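Local coordinates for protein phage terminase large subunit (PDB 7KS4) that probably acts as the ATP-driven motor that moves viral DNA into empty capsids and as the nuclease that cuts the genome, this chain being its N-terminal ATPase domain, at residues 153-156 with 157-160; 159-162 with 163-167; 186-189 with 190-194. All coordinates share one frame; numbering follows the deposited sequence.

Contact 1: 153-156 with 157-160; sequences LDEA and AMIP
The end of the predicted Walker B strand of an ASCE P-loop ATPase runs here into a short 3-10 turn, and Glu155 and Ala156 on its first part accept backbone bonds from Met158 and Ile159 on its second. Met158 N reaches Glu155 O at 3.0 Å with an N-H...O angle of 151°, and Ile159 N reaches Ala156 O at 2.9 Å. Both are i to i+3 bonds, the spacing of a 3-10 turn. Glu155, the predicted catalytic residue, supplies the first acceptor of the turn, and its backbone adopts a left-handed conformation as the chain swings off strand 150-153. Its side chain, bent at chi2, runs alongside that of Met158 and points the same way; OE1 lies 4.2 Å from Met158 CG, a loose approach. The carboxylate finds its stronger partner in the backbone N of Thr184, through OE2, while Lys186 makes a weak, long ion pair with OE1. Asp154, the aspartate of the same motif, has its CB directed away from the turn, and its side chain is about 3 Å from the magnesium ion at the nearest atoms. Gln77 donates to its OD2, and the bond from Glu155 N to Asp154 OD1 is weak. Ile159 folds back over the strand end. With CG1 anti to its own carbonyl carbon (chi1 -65°) and the chain extended at chi2, CD1 is carried to 3.6 Å from Asp154 O and 4.0 Å from Ala156 CA. The same methyl makes the apolar contact with the strand, Ile159 CD1 lying 4.3 Å from Leu153 CG.

Contact 2: 159-162 with 163-167; sequences IPFS and VWSEA
The Phe161 ring meets two residues of the next helical turn, Trp164 and Ser165, both obliquely. Its CE1 comes to 3.5 Å from Trp164 CD1, with the ring planes inclined at 37° and the centroid of the Trp164 five-membered ring 5.6 Å from that of Phe161. Farther round the same ring, Phe161 CE2 lies 3.6 Å from Ser165 CB. Both aromatic side chains have CG anti to the backbone N (Phe161 chi1 -178°), which brings the two rings together, CE1 against CD1. Trp190 meets both rings, and Phe194 meets Trp164 edge-to-face. This is the first turn of helix 161-175, the crossover helix of the beta-alpha-beta unit between strands 150-153 and 178-183. Pro160 O, just ahead of it, accepts from Val163 N at 2.9 Å. Two i to i+4 bonds follow: Ser165 N donates to Phe161 O at 2.8 Å and 168°, and Glu166 N donates to Ser162 O. The helix also has a wider pi-type turn at 163-167. On the buried flank Ile159 and Val163 cross at about a right angle, Ile159 CG2 lying 3.7 Å from Val163 CB.

Contact 3: 186-189 with 190-194; sequences KGLN and WFYEF
Leu188 lays its CD2 methyl over one face of the Tyr192 ring, 3.7 Å from the ring centroid and only 7° off the ring normal. This is a CH-pi contact centred on the ring: its six carbons all lie at similar distances from the methyl, Tyr192 CG being 3.8 Å from Leu188 CD2. The two side chains run side by side and point the same way. Tyr192 has CG anti to its backbone N, which turns the ring back along the incoming loop, where Leu188 CB also comes within 4.1 Å of Tyr192 CD2. At its far end the phenol is held by the backbone O of Pro208, to which Tyr192 OH is hydrogen-bonded. Leu188 is itself the centre of an inverse gamma turn, closed by a weak bond from Asn189 N to Gly187 O at 3.1 Å. Asn189 comes next and joins loop to helix through two acceptors. Its side chain, with CG between the backbone N and the carbonyl carbon (chi1 65°), curls back so that OD1 lies 3.0 Å from Phe191 N; the N-H...O angle of 131° makes this bond weak. Its main-chain O accepts from Glu193 N at 3.2 Å. The amide's other end, ND2, gives a weak hydrogen bond to Ala157 O. Within the helix, Trp190 CE3 sits 3.9 Å above the plane of the Phe194 ring, over its centre. Asn189 stands just before the first helical residue, and its OD1 accepting from Phe191 N makes it an asparagine N-cap, which opens helix 190-197 after strand 178-183 of the P-loop NTPase core.

How the contacts relate
Contacts 1 and 2 follow one another and share Ile159 and Pro160, carrying the chain from the predicted Walker B strand into helix 161-175; their centres are 9 Å apart, and Leu153 CD2 touches Trp164 CE3 at 4.0 Å. Contact 3 lies beside both, 10 Å from contact 1 and 13 Å from contact 2 between centres. Trp190 of contact 3 ties them together: its NE1 donates to Ile159 O at 2.8 Å, and its CB is 3.4 Å from Phe161 CD1. Contact 1 reaches the magnesium ion, with Asp154 about 3 Å away at nearest atoms; the side chains of Ile159, shared with contact 2, and Phe191 of contact 3 are both about 11 Å away.

Contact 1: 153-156 with 157-160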
loop_
_atom_site.group_PDB
_atom_site.type_symbol
_atom_site.label_atom_id
_atom_site.label_comp_id
_atom_site.label_asym_id
_atom_site.label_seq_id
_atom_site.Cartn_x
_atom_site.Cartn_y
_atom_site.Cartn_z
ATOM N N LEU A 153 -2.085 -3.656 -2.317
ATOM C CA LEU A 153 -3.340 -4.319 -1.982
ATOM C C LEU A 153 -3.842 -3.693 -0.693
ATOM O O LEU A 153 -3.205 -3.832 0.357
ATOM C CB LEU A 153 -3.174 -5.830 -1.822
ATOM C CG LEU A 153 -3.190 -6.658 -3.106
ATOM C CD1 LEU A 153 -1.950 -6.406 -3.929
ATOM C CD2 LEU A 153 -3.328 -8.143 -2.782
ATOM N N ASP A 154 -4.971 -3.001 -0.778
ATOM C CA ASP A 154 -5.588 -2.357 0.373
ATOM C C ASP A 154 -6.707 -3.248 0.896
ATOM O O ASP A 154 -7.436 -3.863 0.115
ATOM C CB ASP A 154 -6.132 -0.982 -0.005
ATOM C CG ASP A 154 -6.532 -0.155 1.203
ATOM O OD1 ASP A 154 -5.994 -0.390 2.304
ATOM O OD2 ASP A 154 -7.380 0.739 1.042
ATOM N N GLU A 155 -6.831 -3.321 2.218
ATOM C CA GLU A 155 -7.706 -4.299 2.876
ATOM C C GLU A 155 -7.572 -5.670 2.214
ATOM O O GLU A 155 -8.549 -6.328 1.834
ATOM C CB GLU A 155 -9.153 -3.818 2.901
ATOM C CG GLU A 155 -9.454 -2.930 4.116
ATOM C CD GLU A 155 -9.142 -3.631 5.442
ATOM O OE1 GLU A 155 -9.831 -4.618 5.785
ATOM O OE2 GLU A 155 -8.185 -3.214 6.124
ATOM N N ALA A 156 -6.317 -6.102 2.112
ATOM C CA ALA A 156 -5.981 -7.335 1.411
ATOM C C ALA A 156 -6.663 -8.558 2.010
ATOM O O ALA A 156 -6.990 -9.500 1.280
ATOM C CB ALA A 156 -4.468 -7.529 1.428
ATOM N N ALA A 157 -6.861 -8.589 3.330
ATOM C CA ALA A 157 -7.458 -9.773 3.941
ATOM C C ALA A 157 -8.888 -9.995 3.472
ATOM O O ALA A 157 -9.422 -11.098 3.639
ATOM C CB ALA A 157 -7.413 -9.667 5.466
ATOM N N MET A 158 -9.514 -8.976 2.889
ATOM C CA MET A 158 -10.842 -9.094 2.310
ATOM C C MET A 158 -10.812 -9.360 0.809
ATOM O O MET A 158 -11.876 -9.495 0.199
ATOM C CB MET A 158 -11.645 -7.820 2.599
ATOM C CG MET A 158 -12.068 -7.690 4.052
ATOM S SD MET A 158 -13.261 -8.964 4.527
ATOM C CE MET A 158 -14.747 -8.367 3.724
ATOM N N ILE A 159 -9.636 -9.451 0.206
ATOM C CA ILE A 159 -9.495 -9.746 -1.217
ATOM C C ILE A 159 -9.291 -11.253 -1.371
ATOM O O ILE A 159 -8.432 -11.813 -0.682
ATOM C CB ILE A 159 -8.319 -8.969 -1.838
ATOM C CG1 ILE A 159 -8.601 -7.460 -1.796
ATOM C CG2 ILE A 159 -8.064 -9.419 -3.275
ATOM C CD1 ILE A 159 -7.435 -6.597 -2.232
ATOM N N PRO A 160 -10.035 -11.928 -2.243
ATOM C CA PRO A 160 -9.820 -13.373 -2.418
ATOM C C PRO A 160 -8.395 -13.677 -2.859
ATOM O O PRO A 160 -7.831 -12.989 -3.713
ATOM C CB PRO A 160 -10.839 -13.757 -3.498
ATOM C CG PRO A 160 -11.884 -12.695 -3.442
ATOM C CD PRO A 160 -11.159 -11.436 -3.060
#

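Contact 2: 159-162 with 163-167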
loop_
_atom_site.group_PDB
_atom_site.type_symbol
_atom_site.label_atom_id
_atom_site.label_comp_id
_atom_site.label_asym_id
_atom_site.label_seq_id
_atom_site.Cartn_x
_atom_site.Cartn_y
_atom_site.Cartn_z
ATOM N N ILE A 159 -9.636 -9.451 0.206
ATOM C CA ILE A 159 -9.495 -9.746 -1.217
ATOM C C ILE A 159 -9.291 -11.253 -1.371
ATOM O O ILE A 159 -8.432 -11.813 -0.682
ATOM C CB ILE A 159 -8.319 -8.969 -1.838
ATOM C CG1 ILE A 159 -8.601 -7.460 -1.796
ATOM C CG2 ILE A 159 -8.064 -9.419 -3.275
ATOM C CD1 ILE A 159 -7.435 -6.597 -2.232
ATOM N N PRO A 160 -10.035 -11.928 -2.243
ATOM C CA PRO A 160 -9.820 -13.373 -2.418
ATOM C C PRO A 160 -8.395 -13.677 -2.859
ATOM O O PRO A 160 -7.831 -12.989 -3.713
ATOM C CB PRO A 160 -10.839 -13.757 -3.498
ATOM C CG PRO A 160 -11.884 -12.695 -3.442
ATOM C CD PRO A 160 -11.159 -11.436 -3.060
ATOM N N PHE A 161 -7.815 -14.733 -2.275
ATOM C CA PHE A 161 -6.449 -15.111 -2.628
ATOM C C PHE A 161 -6.274 -15.249 -4.132
ATOM O O PHE A 161 -5.199 -14.947 -4.664
ATOM C CB PHE A 161 -6.058 -16.428 -1.953
ATOM C CG PHE A 161 -4.649 -16.849 -2.248
ATOM C CD1 PHE A 161 -3.584 -16.066 -1.836
ATOM C CD2 PHE A 161 -4.388 -18.012 -2.952
ATOM C CE1 PHE A 161 -2.285 -16.434 -2.110
ATOM C CE2 PHE A 161 -3.088 -18.392 -3.225
ATOM C CZ PHE A 161 -2.033 -17.597 -2.803
ATOM N N SER A 162 -7.318 -15.702 -4.830
ATOM C CA SER A 162 -7.220 -15.941 -6.265
ATOM C C SER A 162 -6.857 -14.670 -7.021
ATOM O O SER A 162 -6.136 -14.721 -8.025
ATOM C CB SER A 162 -8.538 -16.509 -6.790
ATOM O OG SER A 162 -9.615 -15.636 -6.510
ATOM N N VAL A 163 -7.363 -13.519 -6.576
ATOM C CA VAL A 163 -6.963 -12.262 -7.203
ATOM C C VAL A 163 -5.449 -12.110 -7.139
ATOM O O VAL A 163 -4.802 -11.762 -8.134
ATOM C CB VAL A 163 -7.694 -11.076 -6.544
ATOM C CG1 VAL A 163 -7.277 -9.758 -7.187
ATOM C CG2 VAL A 163 -9.209 -11.251 -6.661
ATOM N N TRP A 164 -4.854 -12.406 -5.982
ATOM C CA TRP A 164 -3.401 -12.345 -5.870
ATOM C C TRP A 164 -2.738 -13.413 -6.737
ATOM O O TRP A 164 -1.931 -13.103 -7.621
ATOM C CB TRP A 164 -2.970 -12.503 -4.407
ATOM C CG TRP A 164 -1.495 -12.716 -4.296
ATOM C CD1 TRP A 164 -0.850 -13.908 -4.144
ATOM C CD2 TRP A 164 -0.472 -11.714 -4.377
ATOM N NE1 TRP A 164 0.506 -13.712 -4.113
ATOM C CE2 TRP A 164 0.765 -12.373 -4.254
ATOM C CE3 TRP A 164 -0.484 -10.324 -4.542
ATOM C CZ2 TRP A 164 1.977 -11.693 -4.285
ATOM C CZ3 TRP A 164 0.717 -9.653 -4.571
ATOM C CH2 TRP A 164 1.935 -10.334 -4.442
ATOM N N SER A 165 -3.078 -14.686 -6.501
ATOM C CA SER A 165 -2.312 -15.775 -7.107
ATOM C C SER A 165 -2.393 -15.741 -8.627
ATOM O O SER A 165 -1.407 -16.029 -9.316
ATOM C CB SER A 165 -2.806 -17.127 -6.584
ATOM O OG SER A 165 -4.149 -17.361 -6.962
ATOM N N GLU A 166 -3.558 -15.402 -9.171
ATOM C CA GLU A 166 -3.790 -15.518 -10.602
ATOM C C GLU A 166 -3.660 -14.196 -11.348
ATOM O O GLU A 166 -3.147 -14.176 -12.470
ATOM C CB GLU A 166 -5.181 -16.115 -10.845
ATOM C CG GLU A 166 -5.360 -17.507 -10.223
ATOM C CD GLU A 166 -6.777 -18.038 -10.346
ATOM O OE1 GLU A 166 -7.627 -17.344 -10.944
ATOM O OE2 GLU A 166 -7.041 -19.155 -9.848
ATOM N N ALA A 167 -4.088 -13.084 -10.750
ATOM C CA ALA A 167 -4.210 -11.831 -11.485
ATOM C C ALA A 167 -3.146 -10.796 -11.147
ATOM O O ALA A 167 -2.995 -9.834 -11.908
ATOM C CB ALA A 167 -5.595 -11.215 -11.246
#

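Contact 3: 186-189 with 190-194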
loop_
_atom_site.group_PDB
_atom_site.type_symbol
_atom_site.label_atom_id
_atom_site.label_comp_id
_atom_site.label_asym_id
_atom_site.label_seq_id
_atom_site.Cartn_x
_atom_site.Cartn_y
_atom_site.Cartn_z
ATOM N N LYS A 186 -8.432 -10.506 8.958
ATOM C CA LYS A 186 -9.755 -11.111 8.828
ATOM C C LYS A 186 -9.654 -12.617 9.051
ATOM O O LYS A 186 -10.127 -13.430 8.254
ATOM C CB LYS A 186 -10.364 -10.773 7.469
ATOM C CG LYS A 186 -11.610 -9.919 7.553
ATOM C CD LYS A 186 -11.280 -8.491 7.916
ATOM C CE LYS A 186 -12.512 -7.619 7.884
ATOM N NZ LYS A 186 -12.187 -6.215 8.232
ATOM N N GLY A 187 -9.022 -12.999 10.144
ATOM C CA GLY A 187 -8.881 -14.398 10.475
ATOM C C GLY A 187 -7.653 -15.031 9.852
ATOM O O GLY A 187 -6.735 -14.372 9.348
ATOM N N LEU A 188 -7.652 -16.360 9.883
ATOM C CA LEU A 188 -6.495 -17.137 9.443
ATOM C C LEU A 188 -6.700 -17.539 7.986
ATOM O O LEU A 188 -7.048 -18.676 7.653
ATOM C CB LEU A 188 -6.296 -18.343 10.349
ATOM C CG LEU A 188 -6.241 -17.989 11.835
ATOM C CD1 LEU A 188 -6.093 -19.249 12.662
ATOM C CD2 LEU A 188 -5.101 -17.017 12.136
ATOM N N ASN A 189 -6.472 -16.565 7.104
ATOM C CA ASN A 189 -6.588 -16.758 5.666
ATOM C C ASN A 189 -5.258 -16.442 4.993
ATOM O O ASN A 189 -4.217 -16.422 5.657
ATOM C CB ASN A 189 -7.716 -15.894 5.102
ATOM C CG ASN A 189 -7.440 -14.404 5.225
ATOM O OD1 ASN A 189 -6.376 -13.975 5.678
ATOM N ND2 ASN A 189 -8.421 -13.605 4.834
ATOM N N TRP A 190 -5.268 -16.207 3.678
ATOM C CA TRP A 190 -4.008 -16.031 2.965
ATOM C C TRP A 190 -3.210 -14.846 3.497
ATOM O O TRP A 190 -1.976 -14.886 3.493
ATOM C CB TRP A 190 -4.266 -15.873 1.463
ATOM C CG TRP A 190 -4.765 -14.524 1.058
ATOM C CD1 TRP A 190 -6.059 -14.092 1.065
ATOM C CD2 TRP A 190 -3.979 -13.435 0.571
ATOM N NE1 TRP A 190 -6.128 -12.796 0.611
ATOM C CE2 TRP A 190 -4.864 -12.370 0.296
ATOM C CE3 TRP A 190 -2.614 -13.254 0.335
ATOM C CZ2 TRP A 190 -4.428 -11.139 -0.195
ATOM C CZ3 TRP A 190 -2.180 -12.031 -0.162
ATOM C CH2 TRP A 190 -3.086 -10.991 -0.421
ATOM N N PHE A 191 -3.886 -13.789 3.964
ATOM C CA PHE A 191 -3.166 -12.625 4.475
ATOM C C PHE A 191 -2.380 -12.976 5.728
ATOM O O PHE A 191 -1.264 -12.483 5.931
ATOM C CB PHE A 191 -4.147 -11.488 4.749
ATOM C CG PHE A 191 -3.517 -10.268 5.355
ATOM C CD1 PHE A 191 -2.821 -9.370 4.567
ATOM C CD2 PHE A 191 -3.645 -10.008 6.711
ATOM C CE1 PHE A 191 -2.244 -8.243 5.120
ATOM C CE2 PHE A 191 -3.071 -8.875 7.272
ATOM C CZ PHE A 191 -2.373 -7.990 6.474
ATOM N N TYR A 192 -2.951 -13.834 6.579
ATOM C CA TYR A 192 -2.228 -14.336 7.742
ATOM C C TYR A 192 -0.981 -15.108 7.329
ATOM O O TYR A 192 0.091 -14.941 7.923
ATOM C CB TYR A 192 -3.161 -15.224 8.566
ATOM C CG TYR A 192 -2.451 -16.116 9.548
ATOM C CD1 TYR A 192 -1.786 -15.585 10.650
ATOM C CD2 TYR A 192 -2.449 -17.496 9.380
ATOM C CE1 TYR A 192 -1.131 -16.411 11.557
ATOM C CE2 TYR A 192 -1.802 -18.326 10.273
ATOM C CZ TYR A 192 -1.150 -17.782 11.363
ATOM O OH TYR A 192 -0.508 -18.619 12.247
ATOM N N GLU A 193 -1.109 -15.971 6.322
ATOM C CA GLU A 193 0.040 -16.738 5.852
ATOM C C GLU A 193 1.145 -15.818 5.356
ATOM O O GLU A 193 2.315 -15.985 5.720
ATOM C CB GLU A 193 -0.395 -17.692 4.749
ATOM C CG GLU A 193 -1.464 -18.639 5.216
ATOM C CD GLU A 193 -2.063 -19.451 4.109
ATOM O OE1 GLU A 193 -1.822 -19.142 2.917
ATOM O OE2 GLU A 193 -2.780 -20.410 4.451
ATOM N N PHE A 194 0.791 -14.848 4.510
ATOM C CA PHE A 194 1.790 -13.930 3.972
ATOM C C PHE A 194 2.407 -13.093 5.074
ATOM O O PHE A 194 3.616 -12.824 5.059
ATOM C CB PHE A 194 1.165 -13.034 2.905
ATOM C CG PHE A 194 1.224 -13.614 1.523
ATOM C CD1 PHE A 194 0.950 -14.955 1.311
ATOM C CD2 PHE A 194 1.545 -12.821 0.436
ATOM C CE1 PHE A 194 1.003 -15.497 0.043
ATOM C CE2 PHE A 194 1.599 -13.358 -0.841
ATOM C CZ PHE A 194 1.325 -14.699 -1.037
#